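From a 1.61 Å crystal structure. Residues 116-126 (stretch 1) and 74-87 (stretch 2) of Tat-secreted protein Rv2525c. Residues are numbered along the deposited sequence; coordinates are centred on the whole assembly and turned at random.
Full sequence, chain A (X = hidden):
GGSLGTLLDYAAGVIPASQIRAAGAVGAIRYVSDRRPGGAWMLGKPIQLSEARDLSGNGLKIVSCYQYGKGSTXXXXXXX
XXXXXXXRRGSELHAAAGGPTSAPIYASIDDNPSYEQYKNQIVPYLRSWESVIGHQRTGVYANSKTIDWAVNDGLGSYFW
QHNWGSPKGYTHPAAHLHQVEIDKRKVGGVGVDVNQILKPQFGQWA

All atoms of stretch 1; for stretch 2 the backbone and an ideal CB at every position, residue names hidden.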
# COMPACT_ATOMS: atom_id res chain seq x y z
N GLU A 116 -1.38 1.55 -22.63
CA GLU A 116 -2.12 0.37 -23.07
C GLU A 116 -2.38 -0.59 -21.89
O GLU A 116 -3.49 -1.11 -21.77
CB GLU A 116 -1.31 -0.34 -24.19
CG GLU A 116 -1.92 -1.62 -24.71
CD GLU A 116 -1.56 -2.85 -23.89
OE1 GLU A 116 -0.39 -2.93 -23.43
OE2 GLU A 116 -2.42 -3.74 -23.72
N GLN A 117 -1.37 -0.81 -21.03
CA GLN A 117 -1.53 -1.72 -19.87
C GLN A 117 -2.50 -1.11 -18.88
O GLN A 117 -3.35 -1.81 -18.35
CB GLN A 117 -0.17 -2.00 -19.21
CG GLN A 117 0.66 -2.93 -20.10
CD GLN A 117 2.08 -3.03 -19.60
OE1 GLN A 117 2.67 -2.06 -19.09
NE2 GLN A 117 2.65 -4.22 -19.72
N TYR A 118 -2.41 0.19 -18.68
CA TYR A 118 -3.30 0.89 -17.75
C TYR A 118 -4.76 0.76 -18.21
O TYR A 118 -5.62 0.28 -17.45
CB TYR A 118 -2.88 2.37 -17.67
CG TYR A 118 -3.93 3.20 -16.94
CD1 TYR A 118 -4.06 3.14 -15.55
CD2 TYR A 118 -4.82 4.01 -17.65
CE1 TYR A 118 -5.06 3.85 -14.89
CE2 TYR A 118 -5.83 4.71 -16.99
CZ TYR A 118 -5.96 4.61 -15.61
OH TYR A 118 -6.94 5.33 -14.97
N LYS A 119 -5.05 1.17 -19.45
CA LYS A 119 -6.43 1.14 -19.96
C LYS A 119 -6.99 -0.28 -20.08
O LYS A 119 -8.18 -0.51 -19.78
CB LYS A 119 -6.51 1.84 -21.32
CG LYS A 119 -7.93 2.05 -21.84
CD LYS A 119 -8.68 3.19 -21.10
CE LYS A 119 -10.19 3.05 -21.16
NZ LYS A 119 -10.70 2.91 -22.56
N ASN A 120 -6.17 -1.22 -20.54
CA ASN A 120 -6.69 -2.57 -20.78
C ASN A 120 -6.73 -3.47 -19.55
O ASN A 120 -7.55 -4.40 -19.51
CB ASN A 120 -5.87 -3.25 -21.86
CG ASN A 120 -6.02 -2.61 -23.24
OD1 ASN A 120 -7.05 -2.00 -23.55
ND2 ASN A 120 -5.04 -2.87 -24.14
N GLN A 121 -5.81 -3.26 -18.59
CA GLN A 121 -5.73 -4.17 -17.43
C GLN A 121 -5.91 -3.45 -16.08
O GLN A 121 -6.68 -3.90 -15.23
CB GLN A 121 -4.37 -4.89 -17.46
CG GLN A 121 -4.23 -5.84 -18.69
CD GLN A 121 -2.83 -6.36 -18.93
OE1 GLN A 121 -1.99 -5.69 -19.53
NE2 GLN A 121 -2.57 -7.63 -18.54
N ILE A 122 -5.18 -2.35 -15.86
CA ILE A 122 -5.23 -1.67 -14.54
C ILE A 122 -6.60 -1.03 -14.28
O ILE A 122 -7.07 -1.12 -13.15
CB ILE A 122 -4.07 -0.65 -14.40
CG1 ILE A 122 -2.74 -1.41 -14.47
CG2 ILE A 122 -4.22 0.12 -13.06
CD1 ILE A 122 -1.49 -0.48 -14.61
N VAL A 123 -7.23 -0.41 -15.29
CA VAL A 123 -8.55 0.21 -15.10
C VAL A 123 -9.56 -0.90 -14.63
O VAL A 123 -10.10 -0.75 -13.53
CB VAL A 123 -9.02 0.98 -16.36
CG1 VAL A 123 -10.51 1.30 -16.30
CG2 VAL A 123 -8.20 2.26 -16.54
N PRO A 124 -9.75 -2.04 -15.33
CA PRO A 124 -10.72 -3.02 -14.80
C PRO A 124 -10.27 -3.55 -13.43
O PRO A 124 -11.12 -3.85 -12.59
CB PRO A 124 -10.78 -4.11 -15.85
CG PRO A 124 -9.68 -3.85 -16.81
CD PRO A 124 -9.27 -2.42 -16.68
N TYR A 125 -8.92 -3.69 -13.21
CA TYR A 125 -8.40 -4.19 -11.93
C TYR A 125 -8.84 -3.26 -10.77
O TYR A 125 -9.47 -3.70 -9.79
CB TYR A 125 -6.85 -4.29 -11.97
CG TYR A 125 -6.25 -4.75 -10.66
CD1 TYR A 125 -6.40 -6.06 -10.22
CD2 TYR A 125 -5.52 -3.87 -9.85
CE1 TYR A 125 -5.87 -6.49 -9.01
CE2 TYR A 125 -4.98 -4.29 -8.63
CZ TYR A 125 -5.18 -5.60 -8.21
OH TYR A 125 -4.68 -6.04 -7.00
N LEU A 126 -8.56 -1.95 -10.93
CA LEU A 126 -8.90 -0.95 -9.91
C LEU A 126 -10.43 -0.74 -9.78
O LEU A 126 -10.92 -0.50 -8.67
CB LEU A 126 -8.17 0.38 -10.19
CG LEU A 126 -6.64 0.37 -9.99
CD1 LEU A 126 -6.04 1.73 -10.30
CD2 LEU A 126 -6.23 -0.08 -8.57
N UNK A 74 2.18 -10.01 -11.38
CA UNK A 74 1.61 -8.78 -10.81
C UNK A 74 0.10 -8.91 -10.71
O UNK A 74 -0.52 -9.49 -11.62
CB UNK A 74 1.98 -7.56 -11.65
N UNK A 75 -0.48 -8.43 -9.60
CA UNK A 75 -1.90 -8.60 -9.33
C UNK A 75 -2.80 -8.05 -10.43
O UNK A 75 -3.84 -8.65 -10.71
CB UNK A 75 -2.25 -7.92 -8.00
N UNK A 76 -2.41 -6.90 -11.02
CA UNK A 76 -3.29 -6.22 -11.99
C UNK A 76 -3.32 -6.88 -13.39
O UNK A 76 -4.17 -6.51 -14.20
CB UNK A 76 -2.84 -4.76 -12.14
N UNK A 77 -2.45 -7.85 -13.67
CA UNK A 77 -2.44 -8.45 -15.01
C UNK A 77 -3.78 -9.07 -15.40
O UNK A 77 -4.17 -8.96 -16.56
CB UNK A 77 -1.35 -9.52 -15.09
N UNK A 78 -4.46 -9.69 -14.44
CA UNK A 78 -5.75 -10.35 -14.66
C UNK A 78 -6.98 -9.45 -14.72
O UNK A 78 -8.11 -9.95 -14.80
CB UNK A 78 -5.97 -11.38 -13.55
N UNK A 79 -6.77 -8.12 -14.71
CA UNK A 79 -7.84 -7.15 -14.84
C UNK A 79 -8.98 -7.33 -13.84
O UNK A 79 -8.74 -7.51 -12.65
CB UNK A 79 -8.40 -7.21 -16.26
N UNK A 80 -10.24 -7.28 -14.35
CA UNK A 80 -11.44 -7.29 -13.49
C UNK A 80 -11.55 -8.56 -12.64
O UNK A 80 -11.80 -8.46 -11.43
CB UNK A 80 -12.70 -7.15 -14.35
N UNK A 81 -11.37 -9.73 -13.26
CA UNK A 81 -11.48 -11.00 -12.54
C UNK A 81 -10.44 -11.06 -11.41
O UNK A 81 -10.78 -11.38 -10.26
CB UNK A 81 -11.30 -12.18 -13.50
N UNK A 82 -9.18 -10.66 -11.71
CA UNK A 82 -8.13 -10.64 -10.67
C UNK A 82 -8.48 -9.63 -9.57
O UNK A 82 -8.25 -9.89 -8.38
CB UNK A 82 -6.77 -10.30 -11.28
N UNK A 83 -9.00 -8.48 -9.95
CA UNK A 83 -9.35 -7.44 -9.00
C UNK A 83 -10.29 -7.92 -7.92
O UNK A 83 -10.06 -7.63 -6.73
CB UNK A 83 -9.98 -6.25 -9.73
N UNK A 84 -11.37 -8.66 -8.29
CA UNK A 84 -12.34 -9.06 -7.25
C UNK A 84 -11.74 -10.07 -6.30
O UNK A 84 -11.96 -9.95 -5.09
CB UNK A 84 -13.61 -9.64 -7.88
N UNK A 85 -10.94 -11.02 -6.82
CA UNK A 85 -10.29 -12.02 -5.96
C UNK A 85 -9.31 -11.35 -4.97
O UNK A 85 -9.35 -11.63 -3.77
CB UNK A 85 -9.55 -13.05 -6.82
N UNK A 86 -8.46 -10.44 -5.47
CA UNK A 86 -7.49 -9.80 -4.58
C UNK A 86 -8.19 -8.83 -3.61
O UNK A 86 -7.85 -8.80 -2.42
CB UNK A 86 -6.43 -9.06 -5.40
N UNK A 87 -9.18 -8.06 -4.09
CA UNK A 87 -9.86 -7.10 -3.21
C UNK A 87 -10.61 -7.79 -2.07
O UNK A 87 -10.59 -7.33 -0.93
CB UNK A 87 -10.84 -6.25 -4.02

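Stretch 1 is a helix that presents Gln117, Gln121, Ile122, Pro124 and Tyr125 to stretch 2, whose own helix runs in roughly the same direction, 32° from parallel, with the axes 6.9 Å apart at closest approach.

At position 74 the ideal CB has nothing of stretch 1 within 5.5 Å and phi/psi are extended (-51/139), so the contact leaves the choice open; the residue is Ala74. Position 75 points sideways, its ideal CB only 3.2 Å from Tyr125 OH. A compact residue fits there, and a polar one could reach the hydroxyl of Tyr125 directly or through water. It is Asp75, whose OD2 accepts a hydrogen bond of 2.8 Å from the O of a water that lies 2.7 Å from Tyr125 OH, so that carboxylate and phenol are linked indirectly.

Position 76 also points sideways, its ideal CB 3.6 Å from Tyr125 CD2 and 4.1 Å from Ile122 CG1, beside the row Gln117, Gln121, Ile122. A long aliphatic or aromatic side chain could lie along this surface, and the backbone alone would not choose between them. The residue is Trp76. With chi1 at 56° (p), its indole lies against the helix: Ile122 CD1 sits over one face, 4.2 Å from the centroid of the six-membered ring, while Gln121 CB meets the edge. Trp76 CA in turn covers one face of the Tyr125 ring, 3.7 Å from its centroid.

Position 77 points away overall, yet its ideal CB is 4.1 Å from Gln121 NE2. Many side chains would be tolerated, since the visible polar link uses the backbone: Gln121 NE2 donates to the O of residue 77 at 2.9 Å. Leu77 CD2 lies 3.7 Å from Gln121 NE2, a van der Waals contact with the amide group. Position 78 points away from stretch 1, which sets no demand; it is Gly78.

At position 79 phi is positive (54/-133), which by itself favours glycine, and an ideal CB would lie 3.6 Å from Pro124 CG. Gly79 brings the backbones close: its CA approaches Gln121 O at 3.5 Å and its O approaches Tyr125 CA at 3.4 Å, both as CA-H...O contacts. Position 80 points sideways with its ideal CB 3.9 Å from Pro124 CB, suiting a small apolar residue, though others are conceivable. Ala80 packs its CB on that proline carbon.

Position 81 faces away and is Ser81. At 82 the ideal CB is 4.4 Å from Tyr125 CD1, a loose contact that would suit alanine and probably several other side chains; it is Ala82. Position 83 is decisive: an ideal CB would clash with Tyr125 O at 2.6 Å, which leaves room for glycine alone with the backbone as it stands. Gly83 lets its CA come within 3.5 Å of Tyr125 CD1, and the tyrosine side chain sits as a knob among Gly79, Ala82, Gly83 and residue 86.

Positions 84 and 85 have no contact and are Val84 and Gln85. Position 86 points toward stretch 1, its ideal CB 3.8 Å from Tyr125 OH; aliphatic, aromatic or polar groups could flank the phenol. His86 does so, with CD2 at the edge of the tyrosine ring. Position 87, without a neighbour in stretch 1, is Ala87.

Stretch 2 (74-87) ADWLGGASAGVQHA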
# COMPACT_ATOMS: atom_id res chain seq x y z
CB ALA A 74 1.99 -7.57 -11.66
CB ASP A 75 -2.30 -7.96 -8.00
CG ASP A 75 -1.52 -8.49 -6.81
OD1 ASP A 75 -1.23 -9.71 -6.80
OD2 ASP A 75 -1.25 -7.71 -5.88
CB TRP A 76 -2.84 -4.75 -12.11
CG TRP A 76 -1.40 -4.61 -12.48
CD1 TRP A 76 -0.32 -4.49 -11.63
CD2 TRP A 76 -0.88 -4.52 -13.81
NE1 TRP A 76 0.83 -4.32 -12.37
CE2 TRP A 76 0.52 -4.33 -13.70
CE3 TRP A 76 -1.47 -4.57 -15.08
CZ2 TRP A 76 1.32 -4.15 -14.83
CZ3 TRP A 76 -0.66 -4.37 -16.19
CH2 TRP A 76 0.72 -4.20 -16.06
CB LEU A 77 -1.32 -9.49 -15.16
CG LEU A 77 0.11 -8.92 -15.08
CD1 LEU A 77 1.13 -10.06 -15.08
CD2 LEU A 77 0.39 -7.97 -16.27
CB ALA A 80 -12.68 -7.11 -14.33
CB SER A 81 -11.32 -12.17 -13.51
OG SER A 81 -11.38 -13.40 -12.80
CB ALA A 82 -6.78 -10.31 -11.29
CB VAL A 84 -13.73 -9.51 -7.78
CG1 VAL A 84 -14.43 -8.37 -8.51
CG2 VAL A 84 -13.64 -10.75 -8.67
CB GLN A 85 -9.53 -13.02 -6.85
CG GLN A 85 -10.46 -13.89 -7.71
CD GLN A 85 -9.76 -14.55 -8.88
OE1 GLN A 85 -8.54 -14.42 -9.08
NE2 GLN A 85 -10.53 -15.22 -9.72
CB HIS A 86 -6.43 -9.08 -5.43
CG HIS A 86 -5.52 -10.04 -6.13
ND1 HIS A 86 -4.61 -10.83 -5.42
CD2 HIS A 86 -5.39 -10.32 -7.45
CE1 HIS A 86 -3.99 -11.58 -6.32
NE2 HIS A 86 -4.42 -11.30 -7.55
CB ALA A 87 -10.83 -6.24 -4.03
O HOH W 1 -2.31 -5.10 -6.11
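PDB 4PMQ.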